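Ras-associated and pleckstrin homology domains-containing protein 1 (Homo sapiens, PDB 4GMV) mediates localised membrane signals, is implicated in lamellipodial dynamics, negatively regulates cell adhesion and targets EVL and VASP to the leading edge. Local coordinates at residues E81-R86 with Y213-R218; G170-K175 with N219-P224. All coordinates share one frame; numbering follows the deposited sequence.

Contact 1 of 2, residues E81-R86 with Y213-R218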
loop_
_atom_site.group_PDB
_atom_site.type_symbol
_atom_site.label_atom_id
_atom_site.label_comp_id
_atom_site.label_asym_id
_atom_site.label_seq_id
_atom_site.Cartn_x
_atom_site.Cartn_y
_atom_site.Cartn_z
ATOM N N GLU A 81 11.960 -8.207 -10.502
ATOM C CA GLU A 81 12.441 -9.582 -10.426
ATOM C C GLU A 81 11.437 -10.539 -9.800
ATOM O O GLU A 81 11.516 -11.748 -10.000
ATOM C CB GLU A 81 13.732 -9.634 -9.621
ATOM C CG GLU A 81 14.958 -9.939 -10.455
ATOM C CD GLU A 81 15.905 -10.861 -9.720
ATOM O OE1 GLU A 81 16.633 -10.369 -8.827
ATOM O OE2 GLU A 81 15.902 -12.071 -10.024
ATOM N N LEU A 82 10.509 -9.998 -9.025
ATOM C CA LEU A 82 9.550 -10.833 -8.320
ATOM C C LEU A 82 8.126 -10.672 -8.867
ATOM O O LEU A 82 7.178 -11.223 -8.313
ATOM C CB LEU A 82 9.625 -10.565 -6.813
ATOM C CG LEU A 82 10.962 -10.878 -6.115
ATOM C CD1 LEU A 82 10.965 -10.404 -4.664
ATOM C CD2 LEU A 82 11.321 -12.361 -6.198
ATOM N N GLN A 83 8.006 -9.944 -9.977
ATOM C CA GLN A 83 6.726 -9.624 -10.611
ATOM C C GLN A 83 5.604 -9.281 -9.621
ATOM O O GLN A 83 4.574 -9.960 -9.554
ATOM C CB GLN A 83 6.294 -10.724 -11.577
ATOM C CG GLN A 83 6.993 -10.680 -12.929
ATOM C CD GLN A 83 6.509 -11.770 -13.865
ATOM O OE1 GLN A 83 5.402 -12.299 -13.710
ATOM N NE2 GLN A 83 7.338 -12.123 -14.839
ATOM N N MET A 84 5.826 -8.216 -8.859
ATOM C CA MET A 84 4.847 -7.725 -7.912
ATOM C C MET A 84 4.965 -6.212 -7.748
ATOM O O MET A 84 5.970 -5.605 -8.115
ATOM C CB MET A 84 4.975 -8.454 -6.555
ATOM C CG MET A 84 6.251 -8.177 -5.774
ATOM S SD MET A 84 6.333 -9.062 -4.195
ATOM C CE MET A 84 6.829 -10.689 -4.743
ATOM N N GLU A 85 3.924 -5.604 -7.205
ATOM C CA GLU A 85 3.938 -4.177 -6.928
ATOM C C GLU A 85 3.185 -3.855 -5.657
ATOM O O GLU A 85 2.259 -4.583 -5.270
ATOM C CB GLU A 85 3.369 -3.353 -8.088
ATOM C CG GLU A 85 2.446 -4.084 -9.045
ATOM C CD GLU A 85 1.241 -3.260 -9.429
ATOM O OE1 GLU A 85 1.099 -2.920 -10.631
ATOM O OE2 GLU A 85 0.418 -2.979 -8.525
ATOM N N ARG A 86 3.613 -2.785 -4.986
ATOM C CA ARG A 86 2.778 -2.163 -3.980
ATOM C C ARG A 86 2.778 -0.658 -4.132
ATOM O O ARG A 86 3.808 -0.028 -4.421
ATOM C CB ARG A 86 3.154 -2.589 -2.562
ATOM C CG ARG A 86 4.290 -1.830 -1.934
ATOM C CD ARG A 86 4.314 -2.126 -0.458
ATOM N NE ARG A 86 5.377 -1.357 0.183
ATOM C CZ ARG A 86 5.148 -0.315 0.959
ATOM N NH1 ARG A 86 3.897 0.045 1.228
ATOM N NH2 ARG A 86 6.170 0.346 1.496
ATOM N N TYR A 213 0.726 -6.648 -4.658
ATOM C CA TYR A 213 -0.105 -7.338 -5.610
ATOM C C TYR A 213 0.815 -8.107 -6.555
ATOM O O TYR A 213 1.690 -7.519 -7.202
ATOM C CB TYR A 213 -0.919 -6.331 -6.371
ATOM C CG TYR A 213 -2.008 -5.601 -5.605
ATOM C CD1 TYR A 213 -3.149 -6.264 -5.152
ATOM C CD2 TYR A 213 -1.934 -4.226 -5.410
ATOM C CE1 TYR A 213 -4.162 -5.580 -4.507
ATOM C CE2 TYR A 213 -2.942 -3.537 -4.759
ATOM C CZ TYR A 213 -4.048 -4.215 -4.319
ATOM O OH TYR A 213 -5.044 -3.511 -3.687
ATOM N N GLY A 214 0.646 -9.423 -6.618
ATOM C CA GLY A 214 1.400 -10.231 -7.577
ATOM C C GLY A 214 0.892 -9.976 -8.982
ATOM O O GLY A 214 -0.288 -9.696 -9.156
ATOM N N GLN A 215 1.788 -10.047 -9.967
ATOM C CA GLN A 215 1.465 -9.808 -11.374
ATOM C C GLN A 215 1.613 -11.124 -12.152
ATOM O O GLN A 215 2.698 -11.713 -12.180
ATOM C CB GLN A 215 2.406 -8.746 -11.998
ATOM C CG GLN A 215 2.763 -7.530 -11.132
ATOM C CD GLN A 215 3.972 -6.730 -11.657
ATOM O OE1 GLN A 215 4.984 -7.294 -12.090
ATOM N NE2 GLN A 215 3.865 -5.403 -11.610
ATOM N N ASP A 216 0.522 -11.573 -12.775
ATOM C CA ASP A 216 0.515 -12.717 -13.704
ATOM C C ASP A 216 1.035 -14.024 -13.077
ATOM O O ASP A 216 1.775 -14.791 -13.709
ATOM C CB ASP A 216 1.263 -12.365 -15.001
ATOM C CG ASP A 216 1.086 -13.408 -16.092
ATOM O OD1 ASP A 216 2.033 -13.596 -16.886
ATOM O OD2 ASP A 216 0.015 -14.054 -16.150
ATOM N N TYR A 217 0.608 -14.284 -11.842
ATOM C CA TYR A 217 1.097 -15.426 -11.065
ATOM C C TYR A 217 0.502 -16.765 -11.481
ATOM O O TYR A 217 1.059 -17.818 -11.163
ATOM C CB TYR A 217 0.891 -15.185 -9.569
ATOM C CG TYR A 217 1.949 -14.313 -8.939
ATOM C CD1 TYR A 217 2.879 -13.631 -9.722
ATOM C CD2 TYR A 217 2.008 -14.152 -7.559
ATOM C CE1 TYR A 217 3.846 -12.822 -9.150
ATOM C CE2 TYR A 217 2.966 -13.341 -6.982
ATOM C CZ TYR A 217 3.885 -12.683 -7.783
ATOM O OH TYR A 217 4.844 -11.882 -7.209
ATOM N N ARG A 218 -0.623 -16.719 -12.189
ATOM C CA ARG A 218 -1.250 -17.909 -12.757
ATOM C C ARG A 218 -0.279 -18.610 -13.701
ATOM O O ARG A 218 -0.233 -19.842 -13.764
ATOM C CB ARG A 218 -2.502 -17.502 -13.513
ATOM C CG ARG A 218 -3.576 -18.562 -13.597
ATOM C CD ARG A 218 -4.819 -17.969 -14.235
ATOM N NE ARG A 218 -5.790 -19.004 -14.576
ATOM C CZ ARG A 218 -5.745 -19.747 -15.676
ATOM N NH1 ARG A 218 -4.773 -19.580 -16.565
ATOM N NH2 ARG A 218 -6.682 -20.663 -15.886
#

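Contact 2 of 2, residues G170-K175 with N219-P224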
loop_
_atom_site.group_PDB
_atom_site.type_symbol
_atom_site.label_atom_id
_atom_site.label_comp_id
_atom_site.label_asym_id
_atom_site.label_seq_id
_atom_site.Cartn_x
_atom_site.Cartn_y
_atom_site.Cartn_z
ATOM N N GLY A 170 9.123 -22.673 -1.929
ATOM C CA GLY A 170 10.077 -23.138 -2.933
ATOM C C GLY A 170 9.502 -24.009 -4.035
ATOM O O GLY A 170 10.238 -24.449 -4.919
ATOM N N LYS A 171 8.198 -24.275 -3.990
ATOM C CA LYS A 171 7.550 -25.075 -5.029
ATOM C C LYS A 171 6.411 -24.324 -5.707
ATOM O O LYS A 171 5.753 -23.494 -5.082
ATOM C CB LYS A 171 7.052 -26.409 -4.462
ATOM C CG LYS A 171 8.128 -27.482 -4.386
ATOM C CD LYS A 171 7.642 -28.754 -3.707
ATOM C CE LYS A 171 7.839 -28.701 -2.198
ATOM N NZ LYS A 171 7.593 -30.029 -1.563
ATOM N N LYS A 172 6.191 -24.617 -6.987
ATOM C CA LYS A 172 5.104 -24.007 -7.745
ATOM C C LYS A 172 3.827 -24.830 -7.581
ATOM O O LYS A 172 3.215 -25.262 -8.557
ATOM C CB LYS A 172 5.479 -23.832 -9.224
ATOM C CG LYS A 172 6.781 -23.071 -9.468
ATOM C CD LYS A 172 6.801 -22.336 -10.807
ATOM C CE LYS A 172 6.834 -23.276 -12.006
ATOM N NZ LYS A 172 8.211 -23.732 -12.347
ATOM N N SER A 173 3.444 -25.041 -6.324
ATOM C CA SER A 173 2.214 -25.739 -5.963
ATOM C C SER A 173 1.573 -25.062 -4.749
ATOM O O SER A 173 2.240 -24.326 -4.020
ATOM C CB SER A 173 2.500 -27.209 -5.676
ATOM O OG SER A 173 3.405 -27.340 -4.599
ATOM N N TRP A 174 0.283 -25.328 -4.538
ATOM C CA TRP A 174 -0.547 -24.549 -3.613
ATOM C C TRP A 174 -1.431 -25.417 -2.755
ATOM O O TRP A 174 -2.027 -26.384 -3.235
ATOM C CB TRP A 174 -1.413 -23.560 -4.398
ATOM C CG TRP A 174 -0.634 -22.592 -5.264
ATOM C CD1 TRP A 174 0.056 -22.867 -6.439
ATOM C CD2 TRP A 174 -0.461 -21.146 -5.053
ATOM N NE1 TRP A 174 0.639 -21.734 -6.944
ATOM C CE2 TRP A 174 0.371 -20.667 -6.160
ATOM C CE3 TRP A 174 -0.885 -20.239 -4.087
ATOM C CZ2 TRP A 174 0.748 -19.337 -6.274
ATOM C CZ3 TRP A 174 -0.503 -18.897 -4.216
ATOM C CH2 TRP A 174 0.291 -18.459 -5.285
ATOM N N LYS A 175 -1.521 -25.078 -1.473
ATOM C CA LYS A 175 -2.442 -25.742 -0.557
ATOM C C LYS A 175 -3.535 -24.768 -0.129
ATOM O O LYS A 175 -3.343 -23.550 -0.172
ATOM C CB LYS A 175 -1.704 -26.289 0.670
ATOM C CG LYS A 175 -0.810 -27.491 0.388
ATOM C CD LYS A 175 -0.164 -28.002 1.669
ATOM C CE LYS A 175 0.699 -29.229 1.431
ATOM N NZ LYS A 175 2.002 -28.888 0.799
ATOM N N ASN A 219 0.493 -17.812 -14.434
ATOM C CA ASN A 219 1.555 -18.331 -15.283
ATOM C C ASN A 219 2.834 -18.611 -14.511
ATOM O O ASN A 219 3.297 -19.746 -14.472
ATOM C CB ASN A 219 1.831 -17.384 -16.454
ATOM C CG ASN A 219 1.141 -17.823 -17.731
ATOM O OD1 ASN A 219 1.799 -18.080 -18.740
ATOM N ND2 ASN A 219 -0.187 -17.936 -17.689
ATOM N N LYS A 220 3.382 -17.575 -13.886
ATOM C CA LYS A 220 4.682 -17.636 -13.209
ATOM C C LYS A 220 4.766 -18.676 -12.085
ATOM O O LYS A 220 5.797 -19.332 -11.934
ATOM C CB LYS A 220 5.058 -16.247 -12.676
ATOM C CG LYS A 220 6.459 -16.112 -12.099
ATOM C CD LYS A 220 6.679 -14.691 -11.581
ATOM C CE LYS A 220 8.072 -14.486 -11.006
ATOM N NZ LYS A 220 9.134 -14.546 -12.050
ATOM N N TYR A 221 3.697 -18.828 -11.305
ATOM C CA TYR A 221 3.740 -19.731 -10.148
ATOM C C TYR A 221 2.691 -20.847 -10.146
ATOM O O TYR A 221 2.399 -21.424 -9.092
ATOM C CB TYR A 221 3.685 -18.939 -8.831
ATOM C CG TYR A 221 4.947 -18.162 -8.552
ATOM C CD1 TYR A 221 6.158 -18.823 -8.334
ATOM C CD2 TYR A 221 4.941 -16.771 -8.523
ATOM C CE1 TYR A 221 7.325 -18.123 -8.088
ATOM C CE2 TYR A 221 6.104 -16.061 -8.279
ATOM C CZ TYR A 221 7.295 -16.742 -8.059
ATOM O OH TYR A 221 8.464 -16.051 -7.809
ATOM N N LYS A 222 2.136 -21.149 -11.319
ATOM C CA LYS A 222 1.091 -22.171 -11.456
ATOM C C LYS A 222 -0.099 -21.891 -10.536
ATOM O O LYS A 222 -0.834 -22.802 -10.164
ATOM C CB LYS A 222 1.648 -23.586 -11.201
ATOM C CG LYS A 222 2.578 -24.116 -12.279
ATOM C CD LYS A 222 3.060 -25.520 -11.950
ATOM C CE LYS A 222 4.022 -26.045 -13.003
ATOM N NZ LYS A 222 4.561 -27.383 -12.638
ATOM N N ALA A 223 -0.275 -20.626 -10.173
ATOM C CA ALA A 223 -1.341 -20.205 -9.268
ATOM C C ALA A 223 -2.731 -20.564 -9.787
ATOM O O ALA A 223 -2.950 -20.590 -11.001
ATOM C CB ALA A 223 -1.250 -18.712 -9.006
ATOM N N PRO A 224 -3.677 -20.837 -8.864
ATOM C CA PRO A 224 -5.078 -21.060 -9.237
ATOM C C PRO A 224 -5.687 -19.872 -9.988
ATOM O O PRO A 224 -6.321 -20.065 -11.025
ATOM C CB PRO A 224 -5.776 -21.256 -7.886
ATOM C CG PRO A 224 -4.706 -21.750 -6.979
ATOM C CD PRO A 224 -3.450 -21.060 -7.424
#

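Contact 1 of 2, residues E81-R86 with Y213-R218
With chi1 at -81°, Y217 has CG anti to its carbonyl carbon and beside the backbone N, which helps carry the phenol to the L82 carbonyl; Q215, extended beyond CG (chi2 164°), passes the Q83 carbonyl and brings its amide to E85. L82 O sits at the edge of the Y217 ring, near its plane, and accepts a hydrogen bond from Y217 OH at 2.7 Å, nearly along the C=O axis. On one ring face lies G214 CA, 3.4 Å above the plane and offset toward the rim, while M84 CE touches Y217 OH at 3.4 Å. Q215 NE2 packs on E85 CG at 3.2 Å, the side chains crossing at about a right angle. E85 and Y213 form an antiparallel hydrogen-bonded pair, with E85 N to Y213 O 2.9 Å and Y213 N to E85 O 2.6 Å. M84 and G214 follow as the non-hydrogen-bonded pair, and Q215 N then bonds to Q83 O at 2.8 Å. Q83 and M84 form a G1 beta bulge against strand 74-79. Strand 84-87 of the Ras-associating domain pairs with strand 210-214 of the PH domain; M84 and Y217 pack on strand 228-232, while Y213 touches helix 251-266.

Contact 2 of 2, residues G170-K175 with N219-P224
P224 CD lies over one face of the W174 indole in a CH-pi contact, 3.8 Å from the centroid of the five-membered ring and only 10° off its normal. A223 CA stands 3.2 Å above the W174 plane near the rim. At the edge, W174 NE1 donates to Y221 O at 2.8 Å; the N-H...O angle of 168° is close to straight, and the acceptor lies within the ring plane. The edge bond and the contact over the face both restrict rotation of the indole. Its six-membered ring adds apolar contacts, with W174 CZ2 3.4 Å from A223 CB and 3.9 Å from Y221 CB. In the PH domain, 170-175 ends the connection from strand 161-167 and starts strand 174-181. Residues 219-224 hold the end of helix 217-220 and the loop after it. Residues 170-173 thus belong to the β1-β2 loop, which in many PH domains contributes to phosphoinositide binding and may do so here. K172 is the centre of an inverse gamma turn; its CD lies 3.4 Å from K220 O, and the bends at chi3 and chi4 come beyond that point. Extended K222 crosses it at about a right angle, with K222 CD 3.4 Å from K172 O. The two amines, K172 NZ and K222 NZ, remain 5.2 Å apart. Beyond these segments, W174 also packs on W165 and Y245, and the Y221 ring meets Y245.

Overall arrangement
Contacts 1 and 2 have centres 13 Å apart, on the same side of the chain's centre, and share helix 217-220. Their segments alternate along the chain: 81-86, 170-175, 213-218, then 219-224. Contact 1 joins the Ras-associating domain to the PH domain, whereas contact 2 lies within the PH domain and nearer the surface. They meet directly, through a probable hydrogen bond between Y217 O and A223 N at 3.3 Å and through the edge-to-face rings of Y217 and Y221. The connection between strands 210-214 and 228-232 therefore meets the Ras-associating domain near its start and 170-175 further on, through 220-224. Y217 is an ABL1 phosphorylation site, unmodified here, and sits at this junction.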